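Uncharacterized protein (Acinetobacter baumannii, PDB 4PUX) is of unknown function but, as a DUF3237-family protein with an antiparallel beta-barrel fold, may bind a small ligand inside its barrel. Local coordinates at residues Asp21-Val26 against Pro42-Thr47; Arg38-Ile43 against Ala62-Val67; Gly55-Asn60 against Thr77-Glu82. One frame throughout, in Å; residues are numbered along the deposited sequence. Where two conformers were deposited one is given.

Interaction 1: residues Asp21-Val26 against Pro42-Thr47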
loop_
_atom_site.group_PDB
_atom_site.type_symbol
_atom_site.label_atom_id
_atom_site.label_comp_id
_atom_site.label_asym_id
_atom_site.label_seq_id
_atom_site.Cartn_x
_atom_site.Cartn_y
_atom_site.Cartn_z
ATOM N N ASP A 21 -6.718 5.837 -6.098
ATOM C CA ASP A 21 -8.068 6.422 -5.917
ATOM C C ASP A 21 -8.998 5.334 -5.324
ATOM O O ASP A 21 -9.026 4.192 -5.818
ATOM C CB ASP A 21 -8.630 6.888 -7.255
ATOM C CG ASP A 21 -7.998 8.174 -7.750
ATOM O OD1 ASP A 21 -7.494 8.936 -6.922
ATOM O OD2 ASP A 21 -8.001 8.439 -8.983
ATOM N N LEU A 22 -9.774 5.729 -4.302
ATOM C CA LEU A 22 -10.745 4.849 -3.601
ATOM C C LEU A 22 -12.145 5.499 -3.724
ATOM O O LEU A 22 -12.805 5.788 -2.718
ATOM C CB LEU A 22 -10.341 4.703 -2.130
ATOM C CG LEU A 22 -8.886 4.343 -1.897
ATOM C CD1 LEU A 22 -8.597 4.362 -0.404
ATOM C CD2 LEU A 22 -8.546 2.989 -2.518
ATOM N N ASN A 23 -12.561 5.778 -4.977
ATOM C CA ASN A 23 -13.723 6.639 -5.221
ATOM C C ASN A 23 -15.061 5.845 -5.343
ATOM O O ASN A 23 -15.819 5.956 -6.319
ATOM C CB ASN A 23 -13.489 7.516 -6.473
ATOM C CG ASN A 23 -12.356 8.554 -6.327
ATOM O OD1 ASN A 23 -11.807 9.026 -7.363
ATOM N ND2 ASN A 23 -11.996 8.887 -5.145
ATOM N N ALA A 24 -15.303 5.022 -4.336
ATOM C CA ALA A 24 -16.516 4.221 -4.208
ATOM C C ALA A 24 -16.784 4.003 -2.730
ATOM O O ALA A 24 -15.870 4.091 -1.915
ATOM C CB ALA A 24 -16.357 2.853 -4.918
ATOM N N PRO A 25 -18.052 3.736 -2.370
ATOM C CA PRO A 25 -18.304 3.484 -0.955
ATOM C C PRO A 25 -17.614 2.199 -0.438
ATOM O O PRO A 25 -17.451 1.216 -1.176
ATOM C CB PRO A 25 -19.843 3.337 -0.875
ATOM C CG PRO A 25 -20.361 3.815 -2.182
ATOM C CD PRO A 25 -19.263 3.692 -3.195
ATOM N N VAL A 26 -17.180 2.238 0.821
ATOM C CA VAL A 26 -16.606 1.072 1.498
ATOM C C VAL A 26 -17.736 0.143 1.925
ATOM O O VAL A 26 -18.758 0.611 2.428
ATOM C CB VAL A 26 -15.778 1.476 2.744
ATOM C CG1 VAL A 26 -15.254 0.244 3.484
ATOM C CG2 VAL A 26 -14.601 2.413 2.363
ATOM N N PRO A 42 -13.042 -0.619 -2.355
ATOM C CA PRO A 42 -12.743 -0.641 -3.799
ATOM C C PRO A 42 -11.648 0.301 -4.259
ATOM O O PRO A 42 -11.588 1.447 -3.838
ATOM C CB PRO A 42 -14.081 -0.287 -4.451
ATOM C CG PRO A 42 -15.094 -0.687 -3.481
ATOM C CD PRO A 42 -14.463 -0.278 -2.142
ATOM N N ILE A 43 -10.795 -0.233 -5.130
ATOM C CA ILE A 43 -9.775 0.551 -5.827
ATOM C C ILE A 43 -10.299 0.893 -7.226
ATOM O O ILE A 43 -10.520 0.011 -8.040
ATOM C CB ILE A 43 -8.420 -0.213 -5.896
ATOM C CG1 ILE A 43 -7.853 -0.328 -4.456
ATOM C CG2 ILE A 43 -7.455 0.457 -6.916
ATOM C CD1 ILE A 43 -6.763 -1.353 -4.322
ATOM N N THR A 44 -10.500 2.196 -7.491
ATOM C CA THR A 44 -11.208 2.628 -8.699
ATOM C C THR A 44 -10.324 3.175 -9.802
ATOM O O THR A 44 -10.770 3.332 -10.960
ATOM C CB THR A 44 -12.301 3.690 -8.300
ATOM O OG1 THR A 44 -11.683 4.818 -7.673
ATOM C CG2 THR A 44 -13.322 3.052 -7.341
ATOM N N GLY A 45 -9.069 3.454 -9.467
ATOM C CA GLY A 45 -8.114 4.014 -10.423
ATOM C C GLY A 45 -6.927 4.633 -9.696
ATOM O O GLY A 45 -6.679 4.342 -8.525
ATOM N N GLY A 46 -6.193 5.473 -10.418
ATOM C CA GLY A 46 -5.041 6.158 -9.904
ATOM C C GLY A 46 -3.897 6.169 -10.889
ATOM O O GLY A 46 -4.095 5.913 -12.075
ATOM N N THR A 47 -2.730 6.597 -10.417
ATOM C CA THR A 47 -1.558 6.791 -11.273
ATOM C C THR A 47 -0.302 6.326 -10.581
ATOM O O THR A 47 -0.262 6.172 -9.325
ATOM C CB THR A 47 -1.355 8.293 -11.646
ATOM O OG1 THR A 47 -1.161 9.062 -10.460
ATOM C CG2 THR A 47 -2.536 8.811 -12.466
HETATM O O HOH W 1 -11.342 6.632 -9.695
HETATM O O HOH W 2 -13.377 2.670 -1.827
#

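Interaction 2: residues Arg38-Ile43 against Ala62-Val67. With EDO (1,2-ethanediol), chain C.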
loop_
_atom_site.group_PDB
_atom_site.type_symbol
_atom_site.label_atom_id
_atom_site.label_comp_id
_atom_site.label_asym_id
_atom_site.label_seq_id
_atom_site.Cartn_x
_atom_site.Cartn_y
_atom_site.Cartn_z
ATOM N N ARG A 38 -14.191 -6.454 9.135
ATOM C CA ARG A 38 -13.878 -6.642 7.718
ATOM C C ARG A 38 -14.406 -5.447 6.915
ATOM O O ARG A 38 -15.581 -5.128 6.993
ATOM C CB ARG A 38 -14.500 -7.950 7.200
ATOM C CG ARG A 38 -14.351 -8.114 5.705
ATOM C CD ARG A 38 -12.893 -8.283 5.277
ATOM N NE ARG A 38 -12.302 -9.560 5.705
ATOM C CZ ARG A 38 -11.055 -9.918 5.460
ATOM N NH1 ARG A 38 -10.222 -9.049 4.885
ATOM N NH2 ARG A 38 -10.642 -11.143 5.746
ATOM N N ARG A 39 -13.525 -4.801 6.171
ATOM C CA ARG A 39 -13.844 -3.645 5.328
ATOM C C ARG A 39 -13.328 -3.947 3.907
ATOM O O ARG A 39 -12.147 -4.298 3.736
ATOM C CB ARG A 39 -13.165 -2.355 5.860
ATOM C CG ARG A 39 -13.397 -2.122 7.348
ATOM C CD ARG A 39 -12.765 -0.831 7.812
ATOM N NE ARG A 39 -13.444 0.337 7.278
ATOM C CZ ARG A 39 -12.869 1.350 6.627
ATOM N NH1 ARG A 39 -11.558 1.412 6.443
ATOM N NH2 ARG A 39 -13.624 2.357 6.223
ATOM N N ILE A 40 -14.194 -3.837 2.897
ATOM C CA ILE A 40 -13.811 -4.085 1.488
ATOM C C ILE A 40 -13.867 -2.741 0.799
ATOM O O ILE A 40 -14.929 -2.127 0.662
ATOM C CB ILE A 40 -14.685 -5.162 0.820
ATOM C CG1 ILE A 40 -14.621 -6.479 1.615
ATOM C CG2 ILE A 40 -14.298 -5.334 -0.665
ATOM C CD1 ILE A 40 -15.586 -7.558 1.135
ATOM N N ILE A 41 -12.682 -2.225 0.511
ATOM C CA ILE A 41 -12.454 -0.850 0.046
ATOM C C ILE A 41 -12.074 -0.858 -1.464
ATOM O O ILE A 41 -10.938 -1.244 -1.820
ATOM C CB ILE A 41 -11.308 -0.203 0.853
ATOM C CG1 ILE A 41 -11.556 -0.290 2.365
ATOM C CG2 ILE A 41 -11.037 1.245 0.372
ATOM C CD1 ILE A 41 -10.345 -0.073 3.214
ATOM N N PRO A 42 -13.042 -0.619 -2.355
ATOM C CA PRO A 42 -12.743 -0.641 -3.799
ATOM C C PRO A 42 -11.648 0.301 -4.259
ATOM O O PRO A 42 -11.588 1.447 -3.838
ATOM C CB PRO A 42 -14.081 -0.287 -4.451
ATOM C CG PRO A 42 -15.094 -0.687 -3.481
ATOM C CD PRO A 42 -14.463 -0.278 -2.142
ATOM N N ILE A 43 -10.795 -0.233 -5.130
ATOM C CA ILE A 43 -9.775 0.551 -5.827
ATOM C C ILE A 43 -10.299 0.893 -7.226
ATOM O O ILE A 43 -10.520 0.011 -8.040
ATOM C CB ILE A 43 -8.420 -0.213 -5.896
ATOM C CG1 ILE A 43 -7.853 -0.328 -4.456
ATOM C CG2 ILE A 43 -7.455 0.457 -6.916
ATOM C CD1 ILE A 43 -6.763 -1.353 -4.322
ATOM N N ALA A 62 -9.471 -4.211 -4.831
ATOM C CA ALA A 62 -9.823 -3.629 -3.538
ATOM C C ALA A 62 -8.738 -3.899 -2.497
ATOM O O ALA A 62 -7.806 -4.692 -2.743
ATOM C CB ALA A 62 -11.169 -4.245 -3.019
ATOM N N ASP A 63 -8.869 -3.243 -1.363
ATOM C CA ASP A 63 -8.228 -3.646 -0.101
ATOM C C ASP A 63 -9.254 -4.429 0.713
ATOM O O ASP A 63 -10.324 -3.880 1.087
ATOM C CB ASP A 63 -7.704 -2.422 0.677
ATOM C CG ASP A 63 -6.970 -2.774 1.969
ATOM O OD1 ASP A 63 -6.772 -3.960 2.262
ATOM O OD2 ASP A 63 -6.521 -1.799 2.654
ATOM N N TRP A 64 -8.968 -5.714 0.930
ATOM C CA TRP A 64 -9.744 -6.564 1.849
ATOM C C TRP A 64 -9.099 -6.437 3.255
ATOM O O TRP A 64 -8.173 -7.170 3.578
ATOM C CB TRP A 64 -9.763 -8.020 1.355
ATOM C CG TRP A 64 -10.665 -8.264 0.164
ATOM C CD1 TRP A 64 -11.966 -8.748 0.241
ATOM C CD2 TRP A 64 -10.439 -7.988 -1.237
ATOM N NE1 TRP A 64 -12.505 -8.836 -1.003
ATOM C CE2 TRP A 64 -11.621 -8.368 -1.931
ATOM C CE3 TRP A 64 -9.351 -7.520 -1.976
ATOM C CZ2 TRP A 64 -11.743 -8.287 -3.330
ATOM C CZ3 TRP A 64 -9.467 -7.466 -3.392
ATOM C CH2 TRP A 64 -10.632 -7.866 -4.038
ATOM N N GLN A 65 -9.545 -5.425 4.007
ATOM C CA GLN A 65 -8.909 -4.990 5.230
ATOM C C GLN A 65 -9.563 -5.580 6.459
ATOM O O GLN A 65 -10.770 -5.877 6.445
ATOM C CB GLN A 65 -9.026 -3.432 5.280
ATOM C CG GLN A 65 -8.266 -2.743 6.368
ATOM C CD GLN A 65 -8.375 -1.228 6.279
ATOM O OE1 GLN A 65 -9.295 -0.622 6.853
ATOM N NE2 GLN A 65 -7.474 -0.609 5.494
ATOM N N ILE A 66 -8.765 -5.721 7.520
ATOM C CA ILE A 66 -9.248 -6.113 8.853
ATOM C C ILE A 66 -8.763 -5.032 9.822
ATOM O O ILE A 66 -7.586 -4.669 9.802
ATOM C CB ILE A 66 -8.709 -7.483 9.326
ATOM C CG1 ILE A 66 -9.120 -8.602 8.360
ATOM C CG2 ILE A 66 -9.199 -7.813 10.770
ATOM C CD1 ILE A 66 -8.295 -9.859 8.519
ATOM N N VAL A 67 -9.691 -4.483 10.626
ATOM C CA VAL A 67 -9.341 -3.490 11.649
ATOM C C VAL A 67 -9.641 -4.120 13.006
ATOM O O VAL A 67 -10.828 -4.438 13.308
ATOM C CB VAL A 67 -10.119 -2.177 11.486
ATOM C CG1 VAL A 67 -9.697 -1.144 12.547
ATOM C CG2 VAL A 67 -9.904 -1.623 10.050
HETATM C C1 EDO C . -7.574 -11.116 3.368
HETATM O O1 EDO C . -7.901 -10.901 4.719
HETATM C C2 EDO C . -7.959 -12.517 2.907
HETATM O O2 EDO C . -9.345 -12.685 2.891
#

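Interaction 3: residues Gly55-Asn60 against Thr77-Glu82. With EDO (1,2-ethanediol), chain B; EDO (1,2-ethanediol), chain D.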
loop_
_atom_site.group_PDB
_atom_site.type_symbol
_atom_site.label_atom_id
_atom_site.label_comp_id
_atom_site.label_asym_id
_atom_site.label_seq_id
_atom_site.Cartn_x
_atom_site.Cartn_y
_atom_site.Cartn_z
ATOM N N GLY A 55 2.437 5.036 -15.499
ATOM C CA GLY A 55 1.141 4.601 -16.011
ATOM C C GLY A 55 -0.032 4.897 -15.097
ATOM O O GLY A 55 0.009 5.841 -14.290
ATOM N N ARG A 56 -1.087 4.102 -15.246
ATOM C CA ARG A 56 -2.328 4.291 -14.497
ATOM C C ARG A 56 -2.801 2.983 -13.847
ATOM O O ARG A 56 -2.426 1.860 -14.263
ATOM C CB ARG A 56 -3.446 4.884 -15.364
ATOM C CG ARG A 56 -4.031 3.962 -16.404
ATOM C CD ARG A 56 -5.053 4.714 -17.272
ATOM N NE ARG A 56 -5.618 3.816 -18.282
ATOM C CZ ARG A 56 -6.887 3.716 -18.624
ATOM N NH1 ARG A 56 -7.787 4.566 -18.148
ATOM N NH2 ARG A 56 -7.248 2.814 -19.552
ATOM N N ILE A 57 -3.590 3.153 -12.799
ATOM C CA ILE A 57 -4.252 2.063 -12.119
ATOM C C ILE A 57 -5.628 1.930 -12.743
ATOM O O ILE A 57 -6.350 2.904 -12.882
ATOM C CB ILE A 57 -4.326 2.327 -10.580
ATOM C CG1 ILE A 57 -2.911 2.380 -9.995
ATOM C CG2 ILE A 57 -5.191 1.304 -9.840
ATOM C CD1 ILE A 57 -2.837 3.012 -8.617
ATOM N N LEU A 58 -6.018 0.691 -13.027
ATOM C CA LEU A 58 -7.321 0.413 -13.656
ATOM C C LEU A 58 -8.435 0.317 -12.582
ATOM O O LEU A 58 -8.154 0.281 -11.370
ATOM C CB LEU A 58 -7.230 -0.848 -14.548
ATOM C CG LEU A 58 -6.195 -0.757 -15.663
ATOM C CD1 LEU A 58 -6.245 -2.046 -16.501
ATOM C CD2 LEU A 58 -6.425 0.464 -16.574
ATOM N N ASN A 59 -9.700 0.248 -13.018
ATOM C CA ASN A 59 -10.825 0.070 -12.115
ATOM C C ASN A 59 -11.026 -1.440 -11.876
ATOM O O ASN A 59 -11.751 -2.116 -12.594
ATOM C CB ASN A 59 -12.082 0.747 -12.684
ATOM C CG ASN A 59 -13.236 0.748 -11.705
ATOM O OD1 ASN A 59 -13.145 0.200 -10.610
ATOM N ND2 ASN A 59 -14.309 1.379 -12.081
ATOM N N ASN A 60 -10.364 -1.946 -10.831
ATOM C CA ASN A 60 -10.318 -3.369 -10.504
ATOM C C ASN A 60 -9.772 -3.546 -9.082
ATOM O O ASN A 60 -8.785 -2.863 -8.665
ATOM C CB ASN A 60 -9.388 -4.122 -11.459
ATOM C CG ASN A 60 -9.143 -5.574 -11.021
ATOM O OD1 ASN A 60 -10.012 -6.476 -11.132
ATOM N ND2 ASN A 60 -7.991 -5.803 -10.525
ATOM N N THR A 77 -4.386 -6.383 -0.499
ATOM C CA THR A 77 -4.935 -5.872 -1.744
ATOM C C THR A 77 -4.669 -6.752 -2.950
ATOM O O THR A 77 -3.659 -7.474 -3.035
ATOM C CB THR A 77 -4.401 -4.429 -2.102
ATOM O OG1 THR A 77 -3.037 -4.536 -2.512
ATOM C CG2 THR A 77 -4.516 -3.421 -0.895
ATOM N N ARG A 78 -5.547 -6.606 -3.952
ATOM C CA ARG A 78 -5.307 -7.064 -5.353
ATOM C C ARG A 78 -5.775 -5.936 -6.278
ATOM O O ARG A 78 -6.913 -5.490 -6.135
ATOM C CB ARG A 78 -6.084 -8.336 -5.679
ATOM C CG ARG A 78 -5.691 -9.514 -4.831
ATOM C CD ARG A 78 -6.408 -10.815 -5.242
ATOM N NE ARG A 78 -6.003 -11.919 -4.359
ATOM C CZ ARG A 78 -6.448 -13.177 -4.463
ATOM N NH1 ARG A 78 -7.401 -13.481 -5.355
ATOM N NH2 ARG A 78 -5.972 -14.124 -3.646
ATOM N N TYR A 79 -4.922 -5.453 -7.175
ATOM C CA TYR A 79 -5.275 -4.482 -8.184
ATOM C C TYR A 79 -4.405 -4.580 -9.409
ATOM O O TYR A 79 -3.617 -5.557 -9.545
ATOM C CB TYR A 79 -5.402 -3.082 -7.599
ATOM C CG TYR A 79 -4.242 -2.424 -6.856
ATOM C CD1 TYR A 79 -3.863 -2.831 -5.580
ATOM C CD2 TYR A 79 -3.680 -1.240 -7.341
ATOM C CE1 TYR A 79 -2.915 -2.122 -4.843
ATOM C CE2 TYR A 79 -2.744 -0.532 -6.624
ATOM C CZ TYR A 79 -2.398 -0.923 -5.358
ATOM O OH TYR A 79 -1.518 -0.157 -4.623
ATOM N N LEU A 80 -4.568 -3.646 -10.364
ATOM C CA LEU A 80 -4.083 -3.848 -11.744
ATOM C C LEU A 80 -3.532 -2.568 -12.361
ATOM O O LEU A 80 -4.194 -1.530 -12.309
ATOM C CB LEU A 80 -5.179 -4.473 -12.594
ATOM C CG LEU A 80 -4.846 -4.846 -14.024
ATOM C CD1 LEU A 80 -3.717 -5.894 -14.077
ATOM C CD2 LEU A 80 -6.085 -5.409 -14.713
ATOM N N LEU A 81 -2.280 -2.632 -12.807
ATOM C CA LEU A 81 -1.560 -1.497 -13.412
ATOM C C LEU A 81 -1.544 -1.626 -14.932
ATOM O O LEU A 81 -1.349 -2.753 -15.464
ATOM C CB LEU A 81 -0.123 -1.448 -12.909
ATOM C CG LEU A 81 0.110 -1.623 -11.400
ATOM C CD1 LEU A 81 1.575 -1.501 -11.065
ATOM C CD2 LEU A 81 -0.747 -0.635 -10.595
ATOM N N GLU A 82 -1.638 -0.498 -15.611
ATOM C CA GLU A 82 -1.428 -0.385 -17.059
ATOM C C GLU A 82 -0.331 0.654 -17.295
ATOM O O GLU A 82 -0.504 1.828 -17.003
ATOM C CB GLU A 82 -2.696 -0.019 -17.823
ATOM C CG GLU A 82 -2.487 0.083 -19.337
ATOM C CD GLU A 82 -3.698 0.581 -20.135
ATOM O OE1 GLU A 82 -4.401 1.480 -19.667
ATOM O OE2 GLU A 82 -3.869 0.164 -21.318
HETATM C C1 EDO B . -1.707 4.813 -19.267
HETATM O O1 EDO B . -2.984 4.387 -19.792
HETATM C C2 EDO B . -1.436 6.273 -19.692
HETATM O O2 EDO B . -0.101 6.654 -19.292
HETATM C C1 EDO D . -1.570 -0.397 -0.101
HETATM O O1 EDO D . -2.614 -0.492 0.717
HETATM C C2 EDO D . -1.930 -0.570 -1.561
HETATM O O2 EDO D . -2.777 0.411 -2.127
HETATM O O HOH W 3 -6.828 -1.889 -10.334
HETATM O O HOH W 4 -5.913 -7.447 -9.790
#

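Interaction 1: residues Asp21-Val26 against Pro42-Thr47
T44 turns its hydroxyl into the crowded position between its own backbone N and carbonyl carbon (chi1 60°), and this choice sets up the contact. From there OG1 meets the backbone of the facing turn and accepts the N-H of N23 at 3.0 Å between T44 OG1 and N23 N, with 159° at the hydrogen. The two side chains cross at about a right angle, CB of N23 lying close to the hydroxyl. A weak approach of 3.3 Å joins T44 OG1 to D21 O, and water 1 lies 2.7 Å from T44 OG1, so several polar partners crowd around one oxygen. The backbones carry the rest: T44 N donates to D21 O at 3.0 Å, and D21 N donates to G45 O at 2.9 Å. D21 thus faces two residues, T44 and G45, as in a beta bulge, at the point where strand 12-21 of the barrel ends and strand 36-49 regains its regular course. Beyond it the chain kinks at an inverse gamma turn centred on N23, closed by a weak bond from A24 N to L22 O. With OG1 so placed, CG2 of T44 stands anti to the carbonyl carbon and meets A24 CB at 3.9 Å; the same methyl of A24 touches P42 CB, also at 3.9 Å, on the proline ring. L22 lies alongside I43, both pointing the same way, with L22 CD2 3.9 Å from I43 CG1. Water 2 lies within hydrogen-bonding distance of the carbonyl oxygens of A24 and P42, which compete with other acceptors for its protons.

Interaction 2: residues Arg38-Ile43 against Ala62-Val67
O1 of the ethanediol of chain C is gripped by two N-H groups of one guanidinium: R38 NH1 reaches it at 3.0 Å and R38 NH2 at 2.9 Å, both from the edge of the flat group. The diol probably comes from the crystallisation liquor, yet it marks where R38 ends, on one face of the beta hairpin formed by strands 36-49 and 54-67, two neighbours in the antiparallel barrel sheet. R38 starts with CG anti to its backbone N and then bends at both chi2 and chi3, folding back across the partner strand so that I66 CG1 lies over one face of its guanidinium, off centre. On this same face I40 sets its CG2 methyl over the indole of W64, a CH-pi contact of 4.2 Å from I40 CG2 to the centroid of the five-membered ring, 22° off the normal. A62 CB packs against that ring face too. The other face carries R39, I41, D63 and Q65. Here R39 and Q65 run side by side, and R39 NH1 donates to Q65 OE1 at 3.1 Å, the oxygen lying close to the guanidinium plane while the two flat groups stand 35° apart. E28 holds NH2 of R39 in a salt bridge, so the arginine is held by more than the glutamine. Underneath, the main chain alternates regularly: R39 and Q65 exchange two hydrogen bonds, as do I41 and D63. D63 OD1 takes the backbone N-H of D76. The amide of Q65 reaches back weakly, Q65 NE2 to D63 OD2 at 3.2 Å, and this nitrogen also touches the methyl end of I41, with I41 CD1 at 3.7 Å.

Interaction 3: residues Gly55-Asn60 against Thr77-Glu82
R56 leaves its backbone with CG in the crowded position between N and carbonyl carbon (chi1 71°) and then runs extended to NE, while E82 keeps CG anti to its backbone N and stays stretched to the carboxylate. The two side chains therefore travel side by side across the beta hairpin of strands 54-67 and 73-83, a pair of antiparallel neighbours in the barrel wall, and meet in a salt bridge. The guanidinium engages side-on, yet both nitrogens converge on one oxygen: R56 NE lies 3.0 Å and R56 NH2 3.1 Å from E82 OE1. That oxygen sits in the guanidinium plane, takes NE nearly along its C-O axis and uses its syn lone pair for NH2. L58 CD2 packs over one face of the guanidinium, and O1 of the ethanediol of chain B adds a weak bond to OE1. Double main-chain bonds between R56 and E82 fix the register beneath, and the ladder runs on to L58 N, which donates to L80 O at 3.0 Å and almost straight (177°). Further along, water 3 sits between the two segments, accepting from L80 N and within donating distance of L58 O and N60 O, which share its protons with other acceptors. L58 and L80 still cross obliquely, L58 CD1 3.8 Å from L80 CD2. On the buried face, together with V20 and F18 of strand 12-21, I57 meets L81 through CG1 and CD2 and turns CG2 to Y79, 3.9 Å from I57 CG2 to Y79 CD2. The hydroxyl of Y79 hydrogen-bonds to Y154 OH and to O2 of the ethanediol of chain D, with 2.9 Å between Y79 OH and that O2.

In the fold
Strand 36-49 serves interactions 1 and 2, which share P42 and I43 and have centres 11 Å apart; strand 54-67 serves interactions 2 and 3, whose centres are 15 Å apart. Main-chain bonds continue between them: G46 O to I57 N, a probable hydrogen bond of 2.9 Å, ties interaction 1 to interaction 3, and A62 N to R78 O, probable at 3.1 Å, ties interaction 2 to it. All three contacts meet at I43, whose CD1 lies 3.5 Å from Y79 CD1. The ethanediol of chain D sits about 5 Å from the side chains of both I43 and D63, and may mark a pocket in the barrel; the function is unknown.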